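Local coordinates for protein topoisomerase IV subunit A (Escherichia coli, PDB 1ZVT) that forms part of a type II topoisomerase that decatenates and relaxes DNA, its C-terminal beta-pinwheel domain probably binding DNA and shaping substrate preference, at residues A[1-11]-A[33-44]; A[199-207]-A[212-220]. One frame throughout, in Å; residues are numbered along the deposited sequence.

In the fold
Both contacts pair antiparallel strands near the periphery of the beta-pinwheel, and both are partly buried; their centres lie about 33 Å apart, their nearest atoms about 20 Å, without touching. Contact 1 (1-11 with 33-44) joins the first strand of the domain to the outermost strand 35-42 of the same four-stranded sheet. It buries residues of strand 3-9 on both faces, and serine, asparagine and aspartate side chains close its ends. Contact 2 (199-207 with 212-220) belongs to a separate three-stranded sheet late in the chain: two backbone bonds, an apolar part made by Leu202, Ile204, Leu213 and Leu218, and a salt-bridge network of Arg214, Glu216 and Glu217 at the helix start.

Contact 1 of 2, residues A[1-11]-A[33-44]; sequences SEPVTIVLSQM and DSFKAAVKGKSN
Ile6 and Val39 face each other in a hydrogen-bonded antiparallel pair, with Val39 CG2 3.9 Å from Ile6 CB. Their side chains share a face with Val4, Leu8 and Ala37, and Met89 of strand 86-90 packs on Ile6, Leu8 and Val39. On the other face Val7 CG1 reaches the edge of the Phe35 ring, 4.0 Å from CD1; Tyr29 touches both residues. Leu8 O accepts from two successive amides, Lys36 N at 2.9 Å and Ala37 N at 3.1 Å, which marks a classic beta bulge. Beyond it Asp33 closes the end: its OD2 takes the Ser9 hydroxyl at 2.7 Å on the syn side, and its OD1 accepts Met11 N and Ser34 N from opposite faces of the carboxylate. Gln10, bent at chi2 (-60°), turns its amide back so that NE2 meets Phe35 O at 3.1 Å. Whereas Val4 to Leu8 are buried, Ser1, Gln10, Lys42 and Asn44 at the two ends are exposed. A water bridges Gln10 OE1 and Lys36 NZ, while at the far end Ser43 OG, held between its own backbone N and carbonyl carbon (chi1 56°), takes Glu2 N at 2.8 Å, and Ser1 OG meets Asn44 OD1 from above the amide plane. With strand 13-18 on the other side of strand 3-9, this is the 3-1-2 strand order within one four-stranded blade of the beta-pinwheel fold.

Contact 2 of 2, residues A[199-207]-A[212-220]; sequences QSTLTIHVG and KLRPEELQK
The Gln199 side chain crosses that of Pro215 at about a right angle, its amide OE1 3.6 Å from Pro215 CG. Pro215 leans on 199-201, its CD against Ser200 O and Thr201 OG1. Next to it, the Arg214 guanidinium has Glu217 OE1 at its edge, in plane, and Glu216 OE1 over one face, a long charge contact to which no N-H points. Glu217 is gripped side-on: Arg214 NE gives OE1 an almost straight bond (3.1 Å, 179°) on its syn lone pair, and NH2 reaches OE2 at 2.8 Å. The same OE1 also takes the backbone N of Arg214, at the N-cap, from its anti side, so one carboxylate ties side chain and main chain together at the helix start. Leu202 and Leu213 exchange both backbone bonds of one antiparallel pair, the shorter being Leu213 N to Leu202 O at 2.7 Å. On the face that carries these two leucines Ile204 CD1 meets Leu213 CD1 at 3.9 Å, while Leu202 CD1 meets Leu218 CD1 with the two side chains crossing near a right angle. On the other face the Lys212 chain, extended as far as CE with its CG anti to the backbone N (chi1 -175°), passes Thr203 OG1 and carries CE to Thr201 CG2. Strand 201-206 lies between strands 209-213 and 240-244 in the three-stranded sheet, Leu202 touching Ile243; helix 215-219 follows strand 209-213 after Arg214 alone, and Leu213 and Leu218 both pack on Met156 of strand 155-160.

Contact 1 of 2, residues A[1-11]-A[33-44]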
loop_
_atom_site.group_PDB
_atom_site.type_symbol
_atom_site.label_atom_id
_atom_site.label_comp_id
_atom_site.label_asym_id
_atom_site.label_seq_id
_atom_site.Cartn_x
_atom_site.Cartn_y
_atom_site.Cartn_z
ATOM N N SER A 1 24.409 -12.546 5.965
ATOM C CA SER A 1 23.151 -12.628 5.160
ATOM C C SER A 1 22.482 -13.997 5.344
ATOM O O SER A 1 23.071 -15.039 5.029
ATOM C CB SER A 1 23.453 -12.380 3.677
ATOM O OG SER A 1 22.276 -12.435 2.887
ATOM N N GLU A 2 21.254 -13.986 5.856
ATOM C CA GLU A 2 20.478 -15.205 6.048
ATOM C C GLU A 2 19.004 -14.856 5.821
ATOM O O GLU A 2 18.599 -13.729 6.104
ATOM C CB GLU A 2 20.686 -15.778 7.455
ATOM C CG GLU A 2 19.933 -15.046 8.586
ATOM C CD GLU A 2 20.066 -15.722 9.956
ATOM O OE1 GLU A 2 20.335 -15.006 10.949
ATOM O OE2 GLU A 2 19.897 -16.959 10.044
ATOM N N PRO A 3 18.213 -15.808 5.291
ATOM C CA PRO A 3 16.776 -15.572 5.074
ATOM C C PRO A 3 16.046 -15.245 6.366
ATOM O O PRO A 3 16.256 -15.926 7.364
ATOM C CB PRO A 3 16.279 -16.918 4.528
ATOM C CG PRO A 3 17.330 -17.894 4.881
ATOM C CD PRO A 3 18.610 -17.150 4.837
ATOM N N VAL A 4 15.185 -14.219 6.332
ATOM C CA VAL A 4 14.387 -13.845 7.493
ATOM C C VAL A 4 12.958 -13.540 7.057
ATOM O O VAL A 4 12.718 -13.182 5.885
ATOM C CB VAL A 4 14.942 -12.588 8.235
ATOM C CG1 VAL A 4 16.330 -12.892 8.827
ATOM C CG2 VAL A 4 15.010 -11.380 7.320
ATOM N N THR A 5 12.045 -13.644 8.021
ATOM C CA THR A 5 10.659 -13.171 7.861
ATOM C C THR A 5 10.407 -12.161 8.952
ATOM O O THR A 5 10.642 -12.449 10.125
ATOM C CB THR A 5 9.653 -14.321 7.996
ATOM O OG1 THR A 5 9.914 -15.266 6.958
ATOM C CG2 THR A 5 8.216 -13.816 7.864
ATOM N N ILE A 6 9.939 -10.981 8.568
ATOM C CA ILE A 6 9.584 -9.975 9.568
ATOM C C ILE A 6 8.071 -10.046 9.777
ATOM O O ILE A 6 7.309 -10.069 8.810
ATOM C CB ILE A 6 9.965 -8.542 9.124
ATOM C CG1 ILE A 6 11.395 -8.479 8.543
ATOM C CG2 ILE A 6 9.725 -7.574 10.285
ATOM C CD1 ILE A 6 12.494 -9.020 9.477
ATOM N N VAL A 7 7.656 -10.111 11.038
ATOM C CA VAL A 7 6.244 -10.290 11.395
ATOM C C VAL A 7 5.765 -9.092 12.192
ATOM O O VAL A 7 6.389 -8.710 13.189
ATOM C CB VAL A 7 6.053 -11.574 12.237
ATOM C CG1 VAL A 7 4.544 -11.785 12.622
ATOM C CG2 VAL A 7 6.629 -12.797 11.478
ATOM N N LEU A 8 4.670 -8.502 11.721
ATOM C CA LEU A 8 4.039 -7.320 12.323
ATOM C C LEU A 8 2.726 -7.722 12.944
ATOM O O LEU A 8 1.925 -8.446 12.327
ATOM C CB LEU A 8 3.772 -6.288 11.224
ATOM C CG LEU A 8 3.012 -5.021 11.617
ATOM C CD1 LEU A 8 3.835 -4.178 12.628
ATOM C CD2 LEU A 8 2.646 -4.200 10.353
ATOM N N SER A 9 2.493 -7.262 14.163
ATOM C CA SER A 9 1.252 -7.579 14.846
ATOM C C SER A 9 0.264 -6.408 14.796
ATOM O O SER A 9 0.633 -5.274 14.447
ATOM C CB SER A 9 1.525 -7.973 16.294
ATOM O OG SER A 9 1.816 -6.817 17.071
ATOM N N GLN A 10 -0.992 -6.695 15.166
ATOM C CA GLN A 10 -2.062 -5.685 15.142
ATOM C C GLN A 10 -1.723 -4.472 16.009
ATOM O O GLN A 10 -2.035 -3.327 15.651
ATOM C CB GLN A 10 -3.372 -6.310 15.639
ATOM C CG GLN A 10 -4.007 -7.285 14.661
ATOM C CD GLN A 10 -4.349 -6.645 13.322
ATOM O OE1 GLN A 10 -4.646 -5.442 13.237
ATOM N NE2 GLN A 10 -4.279 -7.445 12.258
ATOM N N MET A 11 -1.045 -4.744 17.123
ATOM C CA MET A 11 -0.655 -3.689 18.077
ATOM C C MET A 11 0.655 -2.993 17.723
ATOM O O MET A 11 1.108 -2.112 18.462
ATOM C CB MET A 11 -0.555 -4.268 19.477
ATOM C CG MET A 11 -1.883 -4.776 20.059
ATOM S SD MET A 11 -3.100 -3.467 20.162
ATOM C CE MET A 11 -4.206 -3.836 18.805
ATOM N N ASP A 33 -3.293 -9.212 21.403
ATOM C CA ASP A 33 -2.603 -8.928 20.140
ATOM C C ASP A 33 -2.674 -10.145 19.228
ATOM O O ASP A 33 -2.959 -11.264 19.676
ATOM C CB ASP A 33 -1.152 -8.530 20.425
ATOM C CG ASP A 33 -0.492 -7.760 19.272
ATOM O OD1 ASP A 33 -1.155 -7.432 18.266
ATOM O OD2 ASP A 33 0.713 -7.464 19.400
ATOM N N SER A 34 -2.410 -9.926 17.944
ATOM C CA SER A 34 -2.401 -11.012 16.983
ATOM C C SER A 34 -1.773 -10.553 15.677
ATOM O O SER A 34 -1.436 -9.376 15.504
ATOM C CB SER A 34 -3.833 -11.521 16.725
ATOM O OG SER A 34 -4.646 -10.483 16.211
ATOM N N PHE A 35 -1.685 -11.504 14.755
ATOM C CA PHE A 35 -1.006 -11.345 13.476
ATOM C C PHE A 35 -1.631 -10.254 12.616
ATOM O O PHE A 35 -2.863 -10.139 12.545
ATOM C CB PHE A 35 -1.074 -12.676 12.721
ATOM C CG PHE A 35 -0.478 -12.615 11.350
ATOM C CD1 PHE A 35 0.905 -12.609 11.191
ATOM C CD2 PHE A 35 -1.308 -12.553 10.204
ATOM C CE1 PHE A 35 1.468 -12.564 9.903
ATOM C CE2 PHE A 35 -0.773 -12.509 8.935
ATOM C CZ PHE A 35 0.626 -12.519 8.777
ATOM N N LYS A 36 -0.767 -9.487 11.940
ATOM C CA LYS A 36 -1.210 -8.480 10.979
ATOM C C LYS A 36 -0.639 -8.724 9.587
ATOM O O LYS A 36 -1.381 -8.703 8.617
ATOM C CB LYS A 36 -0.858 -7.066 11.455
ATOM C CG LYS A 36 -1.346 -5.975 10.445
ATOM C CD LYS A 36 -1.303 -4.557 11.042
ATOM C CE LYS A 36 -1.435 -3.513 9.935
ATOM N NZ LYS A 36 -2.690 -3.622 9.139
ATOM N N ALA A 37 0.672 -8.946 9.498
ATOM C CA ALA A 37 1.336 -9.111 8.213
ATOM C C ALA A 37 2.726 -9.679 8.396
ATOM O O ALA A 37 3.352 -9.512 9.460
ATOM C CB ALA A 37 1.411 -7.774 7.445
ATOM N N ALA A 38 3.222 -10.298 7.324
ATOM C CA ALA A 38 4.603 -10.761 7.287
ATOM C C ALA A 38 5.227 -10.421 5.939
ATOM O O ALA A 38 4.533 -10.431 4.894
ATOM C CB ALA A 38 4.691 -12.247 7.567
ATOM N N VAL A 39 6.515 -10.106 5.968
ATOM C CA VAL A 39 7.299 -9.935 4.728
ATOM C C VAL A 39 8.568 -10.765 4.824
ATOM O O VAL A 39 8.985 -11.162 5.907
ATOM C CB VAL A 39 7.628 -8.450 4.434
ATOM C CG1 VAL A 39 6.312 -7.659 4.191
ATOM C CG2 VAL A 39 8.402 -7.848 5.577
ATOM N N LYS A 40 9.191 -11.042 3.692
ATOM C CA LYS A 40 10.397 -11.878 3.722
ATOM C C LYS A 40 11.526 -11.221 2.954
ATOM O O LYS A 40 11.299 -10.384 2.068
ATOM C CB LYS A 40 10.111 -13.276 3.178
ATOM C CG LYS A 40 9.813 -13.319 1.673
ATOM C CD LYS A 40 9.602 -14.765 1.210
ATOM C CE LYS A 40 9.111 -14.829 -0.229
ATOM N NZ LYS A 40 7.702 -14.300 -0.348
ATOM N N GLY A 41 12.747 -11.585 3.319
ATOM C CA GLY A 41 13.913 -11.015 2.675
ATOM C C GLY A 41 15.152 -11.606 3.285
ATOM O O GLY A 41 15.132 -12.733 3.771
ATOM N N LYS A 42 16.224 -10.827 3.255
ATOM C CA LYS A 42 17.510 -11.268 3.807
ATOM C C LYS A 42 17.888 -10.396 4.981
ATOM O O LYS A 42 17.462 -9.251 5.075
ATOM C CB LYS A 42 18.598 -11.181 2.733
ATOM C CG LYS A 42 18.457 -12.233 1.628
ATOM C CD LYS A 42 19.479 -11.989 0.516
ATOM C CE LYS A 42 19.304 -12.994 -0.624
ATOM N NZ LYS A 42 20.625 -13.404 -1.180
ATOM N N SER A 43 18.705 -10.937 5.878
ATOM C CA SER A 43 19.026 -10.251 7.123
ATOM C C SER A 43 19.866 -8.990 6.877
ATOM O O SER A 43 19.902 -8.105 7.733
ATOM C CB SER A 43 19.706 -11.218 8.108
ATOM O OG SER A 43 20.856 -11.790 7.510
ATOM N N ASN A 44 20.494 -8.901 5.700
ATOM C CA ASN A 44 21.280 -7.726 5.332
ATOM C C ASN A 44 20.560 -6.748 4.409
ATOM O O ASN A 44 21.201 -5.990 3.672
ATOM C CB ASN A 44 22.640 -8.138 4.735
ATOM C CG ASN A 44 22.512 -8.921 3.440
ATOM O OD1 ASN A 44 21.452 -9.468 3.115
ATOM N ND2 ASN A 44 23.614 -8.991 2.686
HETATM O O HOH W 1 -4.882 -3.618 11.112
#

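Contact 2 of 2, residues A[199-207]-A[212-220]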
loop_
_atom_site.group_PDB
_atom_site.type_symbol
_atom_site.label_atom_id
_atom_site.label_comp_id
_atom_site.label_asym_id
_atom_site.label_seq_id
_atom_site.Cartn_x
_atom_site.Cartn_y
_atom_site.Cartn_z
ATOM N N GLN A 199 -3.967 -8.484 -19.108
ATOM C CA GLN A 199 -5.104 -9.362 -19.386
ATOM C C GLN A 199 -5.831 -9.809 -18.109
ATOM O O GLN A 199 -6.391 -10.910 -18.038
ATOM C CB GLN A 199 -4.676 -10.568 -20.247
ATOM C CG GLN A 199 -4.373 -10.209 -21.722
ATOM C CD GLN A 199 -5.583 -9.595 -22.458
ATOM O OE1 GLN A 199 -6.570 -10.278 -22.731
ATOM N NE2 GLN A 199 -5.497 -8.300 -22.782
ATOM N N SER A 200 -5.833 -8.943 -17.097
ATOM C CA SER A 200 -6.534 -9.254 -15.851
ATOM C C SER A 200 -8.058 -9.158 -15.935
ATOM O O SER A 200 -8.618 -8.391 -16.749
ATOM C CB SER A 200 -6.040 -8.333 -14.728
ATOM O OG SER A 200 -4.641 -8.437 -14.575
ATOM N N THR A 201 -8.721 -9.919 -15.062
ATOM C CA THR A 201 -10.166 -9.850 -14.858
ATOM C C THR A 201 -10.379 -9.491 -13.398
ATOM O O THR A 201 -9.655 -9.986 -12.548
ATOM C CB THR A 201 -10.849 -11.207 -15.160
ATOM O OG1 THR A 201 -10.678 -11.520 -16.549
ATOM C CG2 THR A 201 -12.325 -11.194 -14.811
ATOM N N LEU A 202 -11.326 -8.582 -13.150
ATOM C CA LEU A 202 -11.748 -8.179 -11.803
ATOM C C LEU A 202 -13.201 -8.566 -11.599
ATOM O O LEU A 202 -14.067 -8.264 -12.438
ATOM C CB LEU A 202 -11.619 -6.662 -11.613
ATOM C CG LEU A 202 -10.247 -6.186 -11.122
ATOM C CD1 LEU A 202 -9.285 -6.012 -12.263
ATOM C CD2 LEU A 202 -10.433 -4.886 -10.401
ATOM N N THR A 203 -13.478 -9.207 -10.474
ATOM C CA THR A 203 -14.846 -9.485 -10.094
ATOM C C THR A 203 -15.075 -8.699 -8.818
ATOM O O THR A 203 -14.329 -8.855 -7.871
ATOM C CB THR A 203 -15.064 -10.981 -9.849
ATOM O OG1 THR A 203 -14.778 -11.703 -11.064
ATOM C CG2 THR A 203 -16.481 -11.262 -9.432
ATOM N N ILE A 204 -16.091 -7.847 -8.822
ATOM C CA ILE A 204 -16.313 -6.907 -7.721
ATOM C C ILE A 204 -17.694 -7.164 -7.154
ATOM O O ILE A 204 -18.669 -7.239 -7.914
ATOM C CB ILE A 204 -16.189 -5.432 -8.228
ATOM C CG1 ILE A 204 -14.816 -5.183 -8.867
ATOM C CG2 ILE A 204 -16.462 -4.424 -7.111
ATOM C CD1 ILE A 204 -14.643 -3.798 -9.488
ATOM N N HIS A 205 -17.795 -7.295 -5.824
ATOM C CA HIS A 205 -19.081 -7.506 -5.190
ATOM C C HIS A 205 -19.421 -6.365 -4.261
ATOM O O HIS A 205 -18.543 -5.803 -3.620
ATOM C CB HIS A 205 -19.087 -8.775 -4.358
ATOM C CG HIS A 205 -18.577 -9.978 -5.084
ATOM N ND1 HIS A 205 -19.347 -11.101 -5.272
ATOM C CD2 HIS A 205 -17.379 -10.242 -5.651
ATOM C CE1 HIS A 205 -18.646 -12.009 -5.919
ATOM N NE2 HIS A 205 -17.442 -11.521 -6.148
ATOM N N VAL A 206 -20.697 -6.003 -4.242
ATOM C CA VAL A 206 -21.247 -5.106 -3.251
ATOM C C VAL A 206 -22.466 -5.855 -2.733
ATOM O O VAL A 206 -23.492 -5.908 -3.427
ATOM C CB VAL A 206 -21.748 -3.775 -3.887
ATOM C CG1 VAL A 206 -22.416 -2.901 -2.857
ATOM C CG2 VAL A 206 -20.610 -3.008 -4.616
ATOM N N GLY A 207 -22.364 -6.412 -1.532
ATOM C CA GLY A 207 -23.413 -7.315 -1.022
ATOM C C GLY A 207 -23.662 -8.432 -2.029
ATOM O O GLY A 207 -22.717 -9.069 -2.515
ATOM N N LYS A 212 -18.483 -8.480 -13.227
ATOM C CA LYS A 212 -17.279 -9.126 -13.708
ATOM C C LYS A 212 -16.734 -8.275 -14.861
ATOM O O LYS A 212 -17.452 -7.984 -15.832
ATOM C CB LYS A 212 -17.579 -10.563 -14.152
ATOM C CG LYS A 212 -16.325 -11.344 -14.546
ATOM C CD LYS A 212 -16.599 -12.821 -14.810
ATOM C CE LYS A 212 -15.256 -13.545 -14.811
ATOM N NZ LYS A 212 -15.168 -14.730 -15.729
ATOM N N LEU A 213 -15.491 -7.828 -14.728
ATOM C CA LEU A 213 -14.877 -6.969 -15.722
ATOM C C LEU A 213 -13.699 -7.697 -16.318
ATOM O O LEU A 213 -12.635 -7.749 -15.713
ATOM C CB LEU A 213 -14.421 -5.651 -15.083
ATOM C CG LEU A 213 -15.530 -4.945 -14.309
ATOM C CD1 LEU A 213 -14.957 -3.865 -13.405
ATOM C CD2 LEU A 213 -16.560 -4.377 -15.285
ATOM N N ARG A 214 -13.895 -8.286 -17.494
ATOM C CA ARG A 214 -12.781 -8.897 -18.208
ATOM C C ARG A 214 -11.988 -7.801 -18.920
ATOM O O ARG A 214 -12.411 -6.642 -18.919
ATOM C CB ARG A 214 -13.279 -9.921 -19.239
ATOM C CG ARG A 214 -14.166 -11.025 -18.671
ATOM C CD ARG A 214 -14.946 -11.667 -19.815
ATOM N NE ARG A 214 -15.635 -10.641 -20.604
ATOM C CZ ARG A 214 -16.336 -10.862 -21.715
ATOM N NH1 ARG A 214 -16.464 -12.095 -22.200
ATOM N NH2 ARG A 214 -16.908 -9.840 -22.344
ATOM N N PRO A 215 -10.854 -8.160 -19.559
ATOM C CA PRO A 215 -10.095 -7.161 -20.319
ATOM C C PRO A 215 -10.968 -6.315 -21.248
ATOM O O PRO A 215 -10.757 -5.099 -21.344
ATOM C CB PRO A 215 -9.106 -8.008 -21.115
ATOM C CG PRO A 215 -8.888 -9.190 -20.245
ATOM C CD PRO A 215 -10.201 -9.481 -19.600
ATOM N N GLU A 216 -11.933 -6.960 -21.912
ATOM C CA GLU A 216 -12.885 -6.260 -22.786
ATOM C C GLU A 216 -13.599 -5.117 -22.071
ATOM O O GLU A 216 -13.643 -3.997 -22.582
ATOM C CB GLU A 216 -13.882 -7.235 -23.435
ATOM C CG GLU A 216 -13.240 -8.196 -24.464
ATOM C CD GLU A 216 -12.669 -9.489 -23.865
ATOM O OE1 GLU A 216 -12.454 -9.593 -22.634
ATOM O OE2 GLU A 216 -12.423 -10.423 -24.654
ATOM N N GLU A 217 -14.137 -5.388 -20.881
ATOM C CA GLU A 217 -14.804 -4.349 -20.099
ATOM C C GLU A 217 -13.814 -3.287 -19.584
ATOM O O GLU A 217 -14.121 -2.104 -19.557
ATOM C CB GLU A 217 -15.582 -4.964 -18.929
ATOM C CG GLU A 217 -16.849 -5.748 -19.331
ATOM C CD GLU A 217 -16.560 -7.152 -19.846
ATOM O OE1 GLU A 217 -15.463 -7.679 -19.579
ATOM O OE2 GLU A 217 -17.435 -7.741 -20.533
ATOM N N LEU A 218 -12.617 -3.708 -19.182
ATOM C CA LEU A 218 -11.651 -2.740 -18.642
ATOM C C LEU A 218 -11.131 -1.780 -19.718
ATOM O O LEU A 218 -10.780 -0.652 -19.414
ATOM C CB LEU A 218 -10.504 -3.437 -17.905
ATOM C CG LEU A 218 -10.935 -4.226 -16.654
ATOM C CD1 LEU A 218 -9.832 -5.189 -16.212
ATOM C CD2 LEU A 218 -11.354 -3.294 -15.510
ATOM N N GLN A 219 -11.109 -2.214 -20.982
ATOM C CA GLN A 219 -10.769 -1.305 -22.090
ATOM C C GLN A 219 -11.710 -0.093 -22.094
ATOM O O GLN A 219 -11.298 1.023 -22.443
ATOM C CB GLN A 219 -10.816 -2.033 -23.451
ATOM C CG GLN A 219 -9.861 -3.230 -23.530
ATOM C CD GLN A 219 -9.637 -3.770 -24.949
ATOM O OE1 GLN A 219 -10.582 -3.939 -25.744
ATOM N NE2 GLN A 219 -8.378 -4.076 -25.260
ATOM N N LYS A 220 -12.960 -0.318 -21.681
ATOM C CA LYS A 220 -13.997 0.710 -21.666
ATOM C C LYS A 220 -13.808 1.787 -20.596
ATOM O O LYS A 220 -14.401 2.862 -20.695
ATOM C CB LYS A 220 -15.394 0.083 -21.479
ATOM C CG LYS A 220 -15.769 -1.031 -22.470
ATOM C CD LYS A 220 -16.332 -0.501 -23.765
ATOM C CE LYS A 220 -16.540 -1.620 -24.782
ATOM N NZ LYS A 220 -16.926 -1.054 -26.108
#